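Local atomic coordinates of Rho guanine nucleotide exchange factor 3 (Mus musculus, PDB entry 2Z0Q), a protein that acts as a guanine nucleotide exchange factor for the small GTPases RhoA and RhoB, the fragment here being its DH-PH domain pair. Residues Q21-E26 and L167-R172; V84-P87 and T91-V94; E212-L217 and S224-S229; L246-F251 and L255-A260. All coordinates share one frame; numbering follows the deposited sequence.

Contact 1 (Q21-E26 and L167-R172)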
loop_
_atom_site.group_PDB
_atom_site.type_symbol
_atom_site.label_atom_id
_atom_site.label_comp_id
_atom_site.label_asym_id
_atom_site.label_seq_id
_atom_site.Cartn_x
_atom_site.Cartn_y
_atom_site.Cartn_z
ATOM N N GLN A 21 -16.365 -20.866 18.281
ATOM C CA GLN A 21 -15.857 -21.877 17.336
ATOM C C GLN A 21 -15.819 -21.308 15.928
ATOM O O GLN A 21 -14.903 -21.612 15.173
ATOM C CB GLN A 21 -16.672 -23.189 17.400
ATOM C CG GLN A 21 -16.561 -23.928 18.740
ATOM C CD GLN A 21 -15.128 -24.355 19.034
ATOM O OE1 GLN A 21 -14.427 -24.841 18.164
ATOM N NE2 GLN A 21 -14.698 -24.166 20.268
ATOM N N GLU A 22 -16.818 -20.500 15.554
ATOM C CA GLU A 22 -16.793 -19.867 14.258
ATOM C C GLU A 22 -15.544 -18.964 14.130
ATOM O O GLU A 22 -14.817 -19.007 13.130
ATOM C CB GLU A 22 -18.053 -19.008 14.052
ATOM C CG GLU A 22 -19.272 -19.881 13.779
ATOM C CD GLU A 22 -20.465 -19.057 13.285
ATOM O OE1 GLU A 22 -20.484 -17.836 13.524
ATOM O OE2 GLU A 22 -21.374 -19.644 12.646
ATOM N N ALA A 23 -15.295 -18.163 15.164
ATOM C CA ALA A 23 -14.173 -17.242 15.100
ATOM C C ALA A 23 -12.829 -17.977 14.951
ATOM O O ALA A 23 -11.944 -17.514 14.239
ATOM C CB ALA A 23 -14.174 -16.314 16.381
ATOM N N ILE A 24 -12.689 -19.117 15.623
ATOM C CA ILE A 24 -11.442 -19.888 15.564
ATOM C C ILE A 24 -11.274 -20.537 14.175
ATOM O O ILE A 24 -10.190 -20.544 13.575
ATOM C CB ILE A 24 -11.444 -20.949 16.663
ATOM C CG1 ILE A 24 -11.256 -20.260 18.010
ATOM C CG2 ILE A 24 -10.321 -21.985 16.440
ATOM C CD1 ILE A 24 -11.525 -21.201 19.200
ATOM N N PHE A 25 -12.373 -21.061 13.647
ATOM C CA PHE A 25 -12.305 -21.686 12.337
ATOM C C PHE A 25 -11.952 -20.634 11.277
ATOM O O PHE A 25 -11.132 -20.885 10.394
ATOM C CB PHE A 25 -13.656 -22.352 11.988
ATOM C CG PHE A 25 -13.543 -23.380 10.903
ATOM C CD1 PHE A 25 -13.034 -24.637 11.197
ATOM C CD2 PHE A 25 -13.853 -23.067 9.597
ATOM C CE1 PHE A 25 -12.828 -25.566 10.190
ATOM C CE2 PHE A 25 -13.646 -24.002 8.567
ATOM C CZ PHE A 25 -13.134 -25.234 8.878
ATOM N N GLU A 26 -12.567 -19.450 11.391
ATOM C CA GLU A 26 -12.341 -18.353 10.463
ATOM C C GLU A 26 -10.880 -17.926 10.457
ATOM O O GLU A 26 -10.316 -17.616 9.405
ATOM C CB GLU A 26 -13.243 -17.161 10.823
ATOM C CG GLU A 26 -14.734 -17.387 10.375
ATOM C CD GLU A 26 -15.751 -16.561 11.157
ATOM O OE1 GLU A 26 -15.370 -15.525 11.751
ATOM O OE2 GLU A 26 -16.946 -16.950 11.183
ATOM N N LEU A 167 -8.428 -11.811 16.217
ATOM C CA LEU A 167 -8.220 -12.424 17.521
ATOM C C LEU A 167 -9.229 -11.862 18.535
ATOM O O LEU A 167 -9.638 -12.568 19.428
ATOM C CB LEU A 167 -6.793 -12.167 18.027
ATOM C CG LEU A 167 -5.715 -12.677 17.076
ATOM C CD1 LEU A 167 -4.334 -12.640 17.808
ATOM C CD2 LEU A 167 -6.038 -14.093 16.608
ATOM N N ARG A 168 -9.614 -10.584 18.407
ATOM C CA ARG A 168 -10.583 -10.051 19.350
ATOM C C ARG A 168 -11.984 -10.693 19.143
ATOM O O ARG A 168 -12.773 -10.804 20.077
ATOM C CB ARG A 168 -10.651 -8.493 19.259
ATOM C CG ARG A 168 -11.363 -7.918 20.456
ATOM C CD ARG A 168 -11.347 -6.384 20.467
ATOM N NE ARG A 168 -9.999 -5.832 20.464
ATOM C CZ ARG A 168 -9.399 -5.255 19.416
ATOM N NH1 ARG A 168 -9.998 -5.135 18.228
ATOM N NH2 ARG A 168 -8.177 -4.752 19.568
ATOM N N GLU A 169 -12.281 -11.096 17.910
ATOM C CA GLU A 169 -13.561 -11.769 17.605
ATOM C C GLU A 169 -13.560 -13.104 18.388
ATOM O O GLU A 169 -14.596 -13.506 18.914
ATOM C CB GLU A 169 -13.700 -11.977 16.102
ATOM C CG GLU A 169 -14.998 -12.757 15.680
ATOM C CD GLU A 169 -16.266 -12.035 16.136
ATOM O OE1 GLU A 169 -16.219 -10.786 16.251
ATOM O OE2 GLU A 169 -17.315 -12.694 16.342
ATOM N N ILE A 170 -12.411 -13.792 18.488
ATOM C CA ILE A 170 -12.365 -15.009 19.306
ATOM C C ILE A 170 -12.511 -14.652 20.805
ATOM O O ILE A 170 -13.291 -15.255 21.552
ATOM C CB ILE A 170 -11.038 -15.780 19.133
ATOM C CG1 ILE A 170 -10.779 -16.056 17.642
ATOM C CG2 ILE A 170 -11.100 -17.069 19.943
ATOM C CD1 ILE A 170 -9.363 -16.629 17.346
ATOM N N LEU A 171 -11.751 -13.633 21.223
ATOM C CA LEU A 171 -11.756 -13.220 22.625
ATOM C C LEU A 171 -13.147 -12.858 23.157
ATOM O O LEU A 171 -13.524 -13.228 24.275
ATOM C CB LEU A 171 -10.825 -11.985 22.782
ATOM C CG LEU A 171 -10.853 -11.383 24.200
ATOM C CD1 LEU A 171 -10.398 -12.381 25.255
ATOM C CD2 LEU A 171 -9.937 -10.173 24.193
ATOM N N ARG A 172 -13.920 -12.114 22.363
ATOM C CA ARG A 172 -15.214 -11.682 22.889
ATOM C C ARG A 172 -16.206 -12.809 23.113
ATOM O O ARG A 172 -17.162 -12.645 23.848
ATOM C CB ARG A 172 -15.836 -10.550 22.034
ATOM C CG ARG A 172 -16.285 -10.907 20.616
ATOM C CD ARG A 172 -17.117 -9.715 20.013
ATOM N NE ARG A 172 -16.357 -8.464 20.117
ATOM C CZ ARG A 172 -15.458 -8.047 19.224
ATOM N NH1 ARG A 172 -15.206 -8.760 18.131
ATOM N NH2 ARG A 172 -14.753 -6.927 19.460
#
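Glu169, whose CG rests against Ala23 CB at 3.7 Å, carries its carboxylate past the helix interface to the edge of the Arg172 guanidinium. Glu169 CD lies in that guanidinium plane, while the carbonyl oxygen of Arg168 sits over one face, offset toward the rim. The resulting salt bridge, Arg172 NH1 to Glu169 OE1 at 2.9 Å, stays close to the guanidinium plane but meets Glu169 OE1 from 39° out of the carboxylate plane. The other oxygen, OE2, is hydrogen-bonded to His173 NE2, so both oxygens have partners a little further along the chain. Helices 15-51 and 155-172 belong to the helical DH domain, the exchange module of Rho-family GEFs, and here they run nearly antiparallel, at 158°, with their axes 8.4 Å apart at closest. Ala23 allows this approach: its single methyl meets Ile170 CG1 at 3.6 Å and also lies close to Ile170 CA. With CG2 anti to the backbone N, Ile170 uses that branch to touch Ile24 CG1 at 3.7 Å, the two side chains crossing at about a right angle. One turn further along helix 15-51, Leu27 continues the apolar seam against Ile170 and Leu167.

Contact 2 (V84-P87 and T91-V94)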
loop_
_atom_site.group_PDB
_atom_site.type_symbol
_atom_site.label_atom_id
_atom_site.label_comp_id
_atom_site.label_asym_id
_atom_site.label_seq_id
_atom_site.Cartn_x
_atom_site.Cartn_y
_atom_site.Cartn_z
ATOM N N VAL A 84 -4.246 -28.928 16.751
ATOM C CA VAL A 84 -4.904 -28.859 18.026
ATOM C C VAL A 84 -6.398 -29.179 17.991
ATOM O O VAL A 84 -6.994 -29.421 19.027
ATOM C CB VAL A 84 -4.648 -27.467 18.673
ATOM C CG1 VAL A 84 -5.390 -26.374 17.915
ATOM C CG2 VAL A 84 -5.017 -27.509 20.118
ATOM N N ARG A 85 -7.003 -29.204 16.803
ATOM C CA ARG A 85 -8.434 -29.517 16.721
ATOM C C ARG A 85 -8.746 -30.910 17.240
ATOM O O ARG A 85 -7.965 -31.839 17.042
ATOM C CB ARG A 85 -8.932 -29.457 15.280
ATOM C CG ARG A 85 -9.168 -28.090 14.756
ATOM C CD ARG A 85 -9.538 -28.124 13.284
ATOM N NE ARG A 85 -9.530 -26.767 12.742
ATOM C CZ ARG A 85 -9.478 -26.480 11.444
ATOM N NH1 ARG A 85 -9.438 -27.460 10.541
ATOM N NH2 ARG A 85 -9.441 -25.214 11.048
ATOM N N LYS A 86 -9.880 -31.054 17.907
ATOM C CA LYS A 86 -10.301 -32.360 18.420
ATOM C C LYS A 86 -10.835 -33.120 17.195
ATOM O O LYS A 86 -11.017 -32.533 16.113
ATOM C CB LYS A 86 -11.417 -32.168 19.458
ATOM C CG LYS A 86 -10.983 -31.433 20.749
ATOM C CD LYS A 86 -12.228 -30.930 21.463
ATOM C CE LYS A 86 -12.187 -31.142 22.974
ATOM N NZ LYS A 86 -13.506 -30.808 23.604
ATOM N N PRO A 87 -11.056 -34.441 17.346
ATOM C CA PRO A 87 -11.572 -35.309 16.280
ATOM C C PRO A 87 -12.877 -34.785 15.690
ATOM O O PRO A 87 -13.173 -35.066 14.528
ATOM C CB PRO A 87 -11.789 -36.650 16.996
ATOM C CG PRO A 87 -10.631 -36.689 17.978
ATOM C CD PRO A 87 -10.575 -35.235 18.499
ATOM N N THR A 91 -12.181 -26.683 18.604
ATOM C CA THR A 91 -10.924 -26.290 19.241
ATOM C C THR A 91 -11.139 -25.769 20.654
ATOM O O THR A 91 -12.012 -24.939 20.897
ATOM C CB THR A 91 -10.200 -25.193 18.413
ATOM O OG1 THR A 91 -9.817 -25.724 17.144
ATOM C CG2 THR A 91 -8.930 -24.728 19.146
ATOM N N GLU A 92 -10.359 -26.285 21.612
ATOM C CA GLU A 92 -10.481 -25.883 23.012
ATOM C C GLU A 92 -9.781 -24.533 23.280
ATOM O O GLU A 92 -10.405 -23.580 23.746
ATOM C CB GLU A 92 -9.844 -26.950 23.919
ATOM C CG GLU A 92 -10.269 -26.845 25.357
ATOM C CD GLU A 92 -9.787 -28.048 26.201
ATOM O OE1 GLU A 92 -9.691 -29.175 25.657
ATOM O OE2 GLU A 92 -9.525 -27.865 27.409
ATOM N N HIS A 93 -8.486 -24.497 22.998
ATOM C CA HIS A 93 -7.676 -23.285 23.196
ATOM C C HIS A 93 -6.786 -22.969 22.020
ATOM O O HIS A 93 -6.124 -23.885 21.467
ATOM C CB HIS A 93 -6.747 -23.453 24.389
ATOM C CG HIS A 93 -7.431 -23.923 25.620
ATOM N ND1 HIS A 93 -7.266 -25.194 26.116
ATOM C CD2 HIS A 93 -8.273 -23.292 26.466
ATOM C CE1 HIS A 93 -7.971 -25.326 27.222
ATOM N NE2 HIS A 93 -8.591 -24.188 27.457
ATOM N N VAL A 94 -6.734 -21.679 21.662
ATOM C CA VAL A 94 -5.864 -21.197 20.603
ATOM C C VAL A 94 -4.837 -20.207 21.186
ATOM O O VAL A 94 -3.883 -19.812 20.517
ATOM C CB VAL A 94 -6.639 -20.456 19.456
ATOM C CG1 VAL A 94 -7.560 -21.430 18.747
ATOM C CG2 VAL A 94 -7.415 -19.243 20.023
HETATM O O HOH W 1 -8.402 -28.208 21.005
#
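Thr91 folds back over Val84 and Arg85 in the loop that joins helix 67-84 to helix 95-101 of the DH domain, neither segment forming a regular helix or strand. The compact part of the contact gathers round Thr91, whose CA lies 4.8 Å from Arg85 CA. Thr91 OG1 comes against the aliphatic start of the arginine, 3.4 Å from Arg85 CG, while the rest of that extended chain runs on toward Phe25 of helix 15-51. On its other branch, Thr91 CG2 faces Val84 CG1 at 4.1 Å, the two side chains crossing at about a right angle. Val84 holds CG1 in the crowded position between N and carbonyl carbon (chi1 70°), and this puts CG2 anti to N, where it looks onto the carbonyl oxygen of His93. Ile24 packs on Thr91 as well and helps to bury it.

The outer part is looser. Lys86 and Glu92 are both exposed, and the Lys86 chain bends about its CG-CD bond toward the glutamate, yet its NZ remains 4.6 Å from Glu92 OE1. Opposite charges at this separation probably attract, but they form no salt bridge. Alongside, Glu92 CG lies over one face of the His93 ring, offset toward its rim. A water joins the two backbones, accepting from Glu92 N at 2.8 Å and donating to Val84 O at 2.7 Å.

Contact 3 (E212-L217 and S224-S229)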
loop_
_atom_site.group_PDB
_atom_site.type_symbol
_atom_site.label_atom_id
_atom_site.label_comp_id
_atom_site.label_asym_id
_atom_site.label_seq_id
_atom_site.Cartn_x
_atom_site.Cartn_y
_atom_site.Cartn_z
ATOM N N GLU A 212 14.966 10.557 -2.035
ATOM C CA GLU A 212 16.284 10.214 -2.589
ATOM C C GLU A 212 16.232 9.999 -4.093
ATOM O O GLU A 212 17.267 10.014 -4.765
ATOM C CB GLU A 212 16.839 8.955 -1.891
ATOM C CG GLU A 212 16.803 9.096 -0.375
ATOM C CD GLU A 212 17.528 7.985 0.371
ATOM O OE1 GLU A 212 17.446 6.802 -0.050
ATOM O OE2 GLU A 212 18.167 8.313 1.392
ATOM N N ARG A 213 15.023 9.823 -4.623
ATOM C CA ARG A 213 14.850 9.597 -6.042
ATOM C C ARG A 213 14.419 10.852 -6.833
ATOM O O ARG A 213 14.252 10.777 -8.060
ATOM C CB ARG A 213 13.854 8.471 -6.278
ATOM C CG ARG A 213 14.227 7.094 -5.682
ATOM C CD ARG A 213 15.373 6.445 -6.388
ATOM N NE ARG A 213 15.601 5.065 -5.920
ATOM C CZ ARG A 213 15.633 4.003 -6.728
ATOM N NH1 ARG A 213 15.435 4.151 -8.044
ATOM N NH2 ARG A 213 15.914 2.789 -6.236
ATOM N N LEU A 214 14.260 11.981 -6.151
ATOM C CA LEU A 214 13.902 13.233 -6.862
ATOM C C LEU A 214 15.123 13.697 -7.648
ATOM O O LEU A 214 16.263 13.608 -7.170
ATOM C CB LEU A 214 13.481 14.331 -5.882
ATOM C CG LEU A 214 12.169 14.023 -5.109
ATOM C CD1 LEU A 214 11.869 15.168 -4.138
ATOM C CD2 LEU A 214 10.994 13.873 -6.114
ATOM N N LEU A 215 14.890 14.183 -8.860
ATOM C CA LEU A 215 15.976 14.640 -9.721
ATOM C C LEU A 215 15.738 16.110 -10.031
ATOM O O LEU A 215 14.659 16.466 -10.468
ATOM C CB LEU A 215 15.948 13.791 -10.982
ATOM C CG LEU A 215 16.907 14.054 -12.124
ATOM C CD1 LEU A 215 18.370 13.975 -11.656
ATOM C CD2 LEU A 215 16.622 12.962 -13.162
ATOM N N TYR A 216 16.738 16.947 -9.779
ATOM C CA TYR A 216 16.632 18.387 -9.986
ATOM C C TYR A 216 17.530 18.825 -11.153
ATOM O O TYR A 216 18.700 19.166 -10.939
ATOM C CB TYR A 216 17.066 19.109 -8.699
ATOM C CG TYR A 216 16.352 18.639 -7.445
ATOM C CD1 TYR A 216 15.164 19.246 -7.016
ATOM C CD2 TYR A 216 16.858 17.586 -6.676
ATOM C CE1 TYR A 216 14.502 18.818 -5.850
ATOM C CE2 TYR A 216 16.211 17.163 -5.519
ATOM C CZ TYR A 216 15.042 17.774 -5.105
ATOM O OH TYR A 216 14.449 17.357 -3.929
ATOM N N LEU A 217 16.998 18.837 -12.373
ATOM C CA LEU A 217 17.824 19.196 -13.523
ATOM C C LEU A 217 17.725 20.655 -13.952
ATOM O O LEU A 217 18.433 21.096 -14.882
ATOM C CB LEU A 217 17.512 18.259 -14.695
ATOM C CG LEU A 217 17.693 16.787 -14.321
ATOM C CD1 LEU A 217 17.311 15.886 -15.506
ATOM C CD2 LEU A 217 19.149 16.559 -13.874
ATOM N N SER A 224 14.068 23.602 0.630
ATOM C CA SER A 224 14.347 23.065 1.954
ATOM C C SER A 224 13.138 22.376 2.567
ATOM O O SER A 224 13.280 21.557 3.473
ATOM C CB SER A 224 14.834 24.178 2.893
ATOM O OG SER A 224 13.761 25.046 3.225
ATOM N N LEU A 225 11.943 22.708 2.092
ATOM C CA LEU A 225 10.744 22.102 2.625
ATOM C C LEU A 225 10.717 20.634 2.241
ATOM O O LEU A 225 10.174 19.814 2.970
ATOM C CB LEU A 225 9.488 22.812 2.097
ATOM C CG LEU A 225 9.182 24.181 2.703
ATOM C CD1 LEU A 225 7.948 24.779 1.979
ATOM C CD2 LEU A 225 8.908 24.032 4.209
ATOM N N ILE A 226 11.270 20.292 1.078
ATOM C CA ILE A 226 11.303 18.883 0.698
ATOM C C ILE A 226 12.273 18.166 1.658
ATOM O O ILE A 226 11.954 17.121 2.216
ATOM C CB ILE A 226 11.818 18.678 -0.750
ATOM C CG1 ILE A 226 10.767 19.192 -1.757
ATOM C CG2 ILE A 226 12.067 17.200 -1.010
ATOM C CD1 ILE A 226 11.368 19.443 -3.144
ATOM N N ASP A 227 13.454 18.741 1.809
ATOM C CA ASP A 227 14.507 18.179 2.677
ATOM C C ASP A 227 14.026 17.928 4.108
ATOM O O ASP A 227 14.323 16.891 4.708
ATOM C CB ASP A 227 15.715 19.130 2.693
ATOM C CG ASP A 227 16.262 19.413 1.292
ATOM O OD1 ASP A 227 15.795 18.791 0.317
ATOM O OD2 ASP A 227 17.166 20.256 1.151
ATOM N N SER A 228 13.272 18.876 4.650
ATOM C CA SER A 228 12.771 18.770 6.005
ATOM C C SER A 228 11.541 17.891 6.136
ATOM O O SER A 228 11.092 17.639 7.242
ATOM C CB SER A 228 12.471 20.167 6.554
ATOM O OG SER A 228 11.374 20.778 5.880
ATOM N N SER A 229 10.991 17.409 5.020
ATOM C CA SER A 229 9.798 16.582 5.112
ATOM C C SER A 229 10.086 15.221 5.717
ATOM O O SER A 229 11.094 14.573 5.404
ATOM C CB SER A 229 9.138 16.388 3.737
ATOM O OG SER A 229 8.771 17.630 3.158
HETATM O O HOH W 2 15.236 19.861 -2.346
#
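Leu214 and Tyr216, two residues apart where helix 180-213 passes into strand 214-215 in the PH region, both direct their side chains at Ile226 on the short helix 224-227. That helix opens at Ser224, whose carbonyl oxygen accepts from Ser228 N at 2.9 Å. Leu225 turns instead to Glu253 and Val254, and its own carbonyl is taken up later in the segment. Ile226 carries the apolar contact with both of its branches. Its CG2, placed anti to the backbone N (CG1 at chi1 -70°), meets Leu214 CD1 tip to tip at 3.7 Å. Its CD1 arrives at the edge of the Tyr216 ring, near the ring plane, 4.2 Å from Tyr216 CE1; the phenol oxygen lies close to both methyls. An alanine at Ile226 is likely to leave Leu214 CD1 and the Tyr216 edge facing a gap, with the helix less firmly held against them. Asp227 adds a polar fringe: a water donates to its OD1 at 2.9 Å and makes a weak hydrogen bond with Tyr216 OH. Beyond Ser228, Ser229 folds back to close the segment, its OG donating to Leu225 O at 2.6 Å. Lys211, near the end of helix 180-213, bonds to the carbonyl oxygens of Asp227 and Ser229 and so ties the short helix to the long one. Strand 214-215 pairs in parallel with strand 266-271, and Ile226 also packs on Val254 and Val256 of strand 254-263 and on Pro275 in a nearby loop.

Contact 4 (L246-F251 and L255-A260)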
loop_
_atom_site.group_PDB
_atom_site.type_symbol
_atom_site.label_atom_id
_atom_site.label_comp_id
_atom_site.label_asym_id
_atom_site.label_seq_id
_atom_site.Cartn_x
_atom_site.Cartn_y
_atom_site.Cartn_z
ATOM N N LEU A 246 2.267 12.561 -15.023
ATOM C CA LEU A 246 3.094 13.055 -13.938
ATOM C C LEU A 246 2.960 12.172 -12.698
ATOM O O LEU A 246 2.010 11.391 -12.593
ATOM C CB LEU A 246 2.657 14.503 -13.587
ATOM C CG LEU A 246 2.615 15.523 -14.748
ATOM C CD1 LEU A 246 1.784 16.765 -14.410
ATOM C CD2 LEU A 246 4.059 15.867 -15.127
ATOM N N HIS A 247 3.977 12.218 -11.836
ATOM C CA HIS A 247 3.894 11.543 -10.561
ATOM C C HIS A 247 3.982 12.701 -9.584
ATOM O O HIS A 247 4.983 13.456 -9.542
ATOM C CB HIS A 247 5.040 10.552 -10.288
ATOM C CG HIS A 247 4.707 9.619 -9.174
ATOM N ND1 HIS A 247 4.256 8.330 -9.388
ATOM C CD2 HIS A 247 4.632 9.829 -7.838
ATOM C CE1 HIS A 247 3.920 7.788 -8.226
ATOM N NE2 HIS A 247 4.144 8.676 -7.271
ATOM N N VAL A 248 2.939 12.850 -8.778
ATOM C CA VAL A 248 2.885 13.964 -7.863
ATOM C C VAL A 248 3.035 13.509 -6.412
ATOM O O VAL A 248 2.466 12.508 -6.005
ATOM C CB VAL A 248 1.561 14.729 -8.065
ATOM C CG1 VAL A 248 1.463 15.876 -7.106
ATOM C CG2 VAL A 248 1.475 15.204 -9.517
ATOM N N PHE A 249 3.772 14.294 -5.656
ATOM C CA PHE A 249 4.066 14.001 -4.256
ATOM C C PHE A 249 3.616 15.133 -3.339
ATOM O O PHE A 249 4.083 16.276 -3.452
ATOM C CB PHE A 249 5.588 13.840 -4.069
ATOM C CG PHE A 249 6.182 12.696 -4.847
ATOM C CD1 PHE A 249 6.163 11.397 -4.340
ATOM C CD2 PHE A 249 6.752 12.918 -6.096
ATOM C CE1 PHE A 249 6.703 10.335 -5.066
ATOM C CE2 PHE A 249 7.281 11.879 -6.812
ATOM C CZ PHE A 249 7.267 10.568 -6.302
ATOM N N LEU A 250 2.719 14.808 -2.415
ATOM C CA LEU A 250 2.293 15.772 -1.439
ATOM C C LEU A 250 3.022 15.473 -0.110
ATOM O O LEU A 250 2.638 14.567 0.633
ATOM C CB LEU A 250 0.774 15.685 -1.193
ATOM C CG LEU A 250 0.305 16.637 -0.068
ATOM C CD1 LEU A 250 0.541 18.116 -0.447
ATOM C CD2 LEU A 250 -1.159 16.382 0.206
ATOM N N PHE A 251 4.090 16.212 0.157
ATOM C CA PHE A 251 4.789 16.073 1.436
ATOM C C PHE A 251 3.972 16.988 2.370
ATOM O O PHE A 251 3.181 17.798 1.899
ATOM C CB PHE A 251 6.239 16.556 1.309
ATOM C CG PHE A 251 7.109 15.629 0.493
ATOM C CD1 PHE A 251 7.612 14.442 1.046
ATOM C CD2 PHE A 251 7.423 15.943 -0.823
ATOM C CE1 PHE A 251 8.423 13.578 0.292
ATOM C CE2 PHE A 251 8.223 15.100 -1.589
ATOM C CZ PHE A 251 8.732 13.905 -1.028
ATOM N N LEU A 255 4.217 20.474 -2.223
ATOM C CA LEU A 255 3.772 19.613 -3.313
ATOM C C LEU A 255 4.898 19.557 -4.359
ATOM O O LEU A 255 5.464 20.583 -4.733
ATOM C CB LEU A 255 2.501 20.180 -3.949
ATOM C CG LEU A 255 1.873 19.310 -5.053
ATOM C CD1 LEU A 255 1.031 18.216 -4.410
ATOM C CD2 LEU A 255 0.960 20.153 -5.973
ATOM N N VAL A 256 5.235 18.355 -4.819
ATOM C CA VAL A 256 6.314 18.193 -5.811
ATOM C C VAL A 256 5.719 17.464 -7.014
ATOM O O VAL A 256 5.127 16.389 -6.886
ATOM C CB VAL A 256 7.510 17.397 -5.214
ATOM C CG1 VAL A 256 8.671 17.308 -6.279
ATOM C CG2 VAL A 256 8.008 18.108 -3.982
ATOM N N ILE A 257 5.868 18.066 -8.194
ATOM C CA ILE A 257 5.299 17.513 -9.420
ATOM C C ILE A 257 6.476 17.027 -10.276
ATOM O O ILE A 257 7.422 17.774 -10.507
ATOM C CB ILE A 257 4.499 18.616 -10.218
ATOM C CG1 ILE A 257 3.362 19.159 -9.333
ATOM C CG2 ILE A 257 3.930 18.010 -11.493
ATOM C CD1 ILE A 257 2.543 20.299 -9.974
ATOM N N THR A 258 6.402 15.777 -10.713
ATOM C CA THR A 258 7.522 15.183 -11.448
ATOM C C THR A 258 7.066 14.300 -12.576
ATOM O O THR A 258 5.866 14.077 -12.757
ATOM C CB THR A 258 8.315 14.259 -10.505
ATOM O OG1 THR A 258 7.578 13.027 -10.320
ATOM C CG2 THR A 258 8.534 14.946 -9.151
ATOM N N ARG A 259 8.056 13.810 -13.335
ATOM C CA ARG A 259 7.826 12.812 -14.375
ATOM C C ARG A 259 8.742 11.660 -13.983
ATOM O O ARG A 259 9.886 11.895 -13.594
ATOM C CB ARG A 259 8.196 13.343 -15.761
ATOM C CG ARG A 259 7.174 14.355 -16.268
ATOM C CD ARG A 259 7.782 15.174 -17.387
ATOM N NE ARG A 259 8.096 14.368 -18.548
ATOM C CZ ARG A 259 9.066 14.676 -19.412
ATOM N NH1 ARG A 259 9.815 15.763 -19.218
ATOM N NH2 ARG A 259 9.272 13.911 -20.474
ATOM N N ALA A 260 8.231 10.435 -14.046
ATOM C CA ALA A 260 9.052 9.245 -13.738
ATOM C C ALA A 260 9.964 9.011 -14.942
ATOM O O ALA A 260 9.480 8.873 -16.062
ATOM C CB ALA A 260 8.144 8.018 -13.493
#
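Phe249 and Val256 form a hydrogen-bonded pair of this antiparallel hairpin, both backbone bonds lying in the carbonyl planes (Phe249 N to Val256 O 2.8 Å, Val256 N to Phe249 O 2.7 Å). The pairing of His247 with Thr258 is more distorted: His247 N reaches Thr258 O from 43° above the carbonyl plane, whereas His247 O is gripped twice, by Thr258 N at 3.0 Å and Thr258 OG1 at 2.7 Å. Replacing Thr258 by valine would probably leave His247 O with only the bent backbone bond from this strand. Thr258 OG1 also lies at the edge of the Phe249 ring, which has His247 CD2 above one face, offset toward the rim. Val256 CG2 meets the Phe251 ring edge, in plane. On the opposite face, Val248 CG1 packs on Leu255 CD1 at 3.6 Å, and Leu246 CD1 on Ile257 CG2. Further out, His235 ND1 is hydrogen-bonded to His247 NE2, Tyr210 and Tyr269 meet the Phe249 ring, and Trp337 of the C-terminal helix lies against Val248, as in the PH fold. Register therefore comes from backbone bonds and one hydroxyl; the Val248 face is apolar, while the other mixes aromatic and apolar groups with Thr258 OG1 and His247.

Contacts 1 and 2 lie in the DH domain and contacts 3 and 4 in the PH domain, on opposite sides of the chain's centre; the centres of contacts 1 and 4 are about 44 Å apart. Within each pair the contacts touch. Ile24 packs on both Thr91 and Val94, and Gln21 NE2 probably bonds to Thr91 O, so helix 15-51 serves contacts 1 and 2 alike. Ile226 and Leu214 lie on Val256 in the sheet of contact 4. Contact 2 is at the surface, with sparse van der Waals packing, one bridging water and an opposite-charge pair that does not close. The other three are buried: contacts 1 and 3 meet through apolar side chains, whereas contact 4 adds backbone pairing.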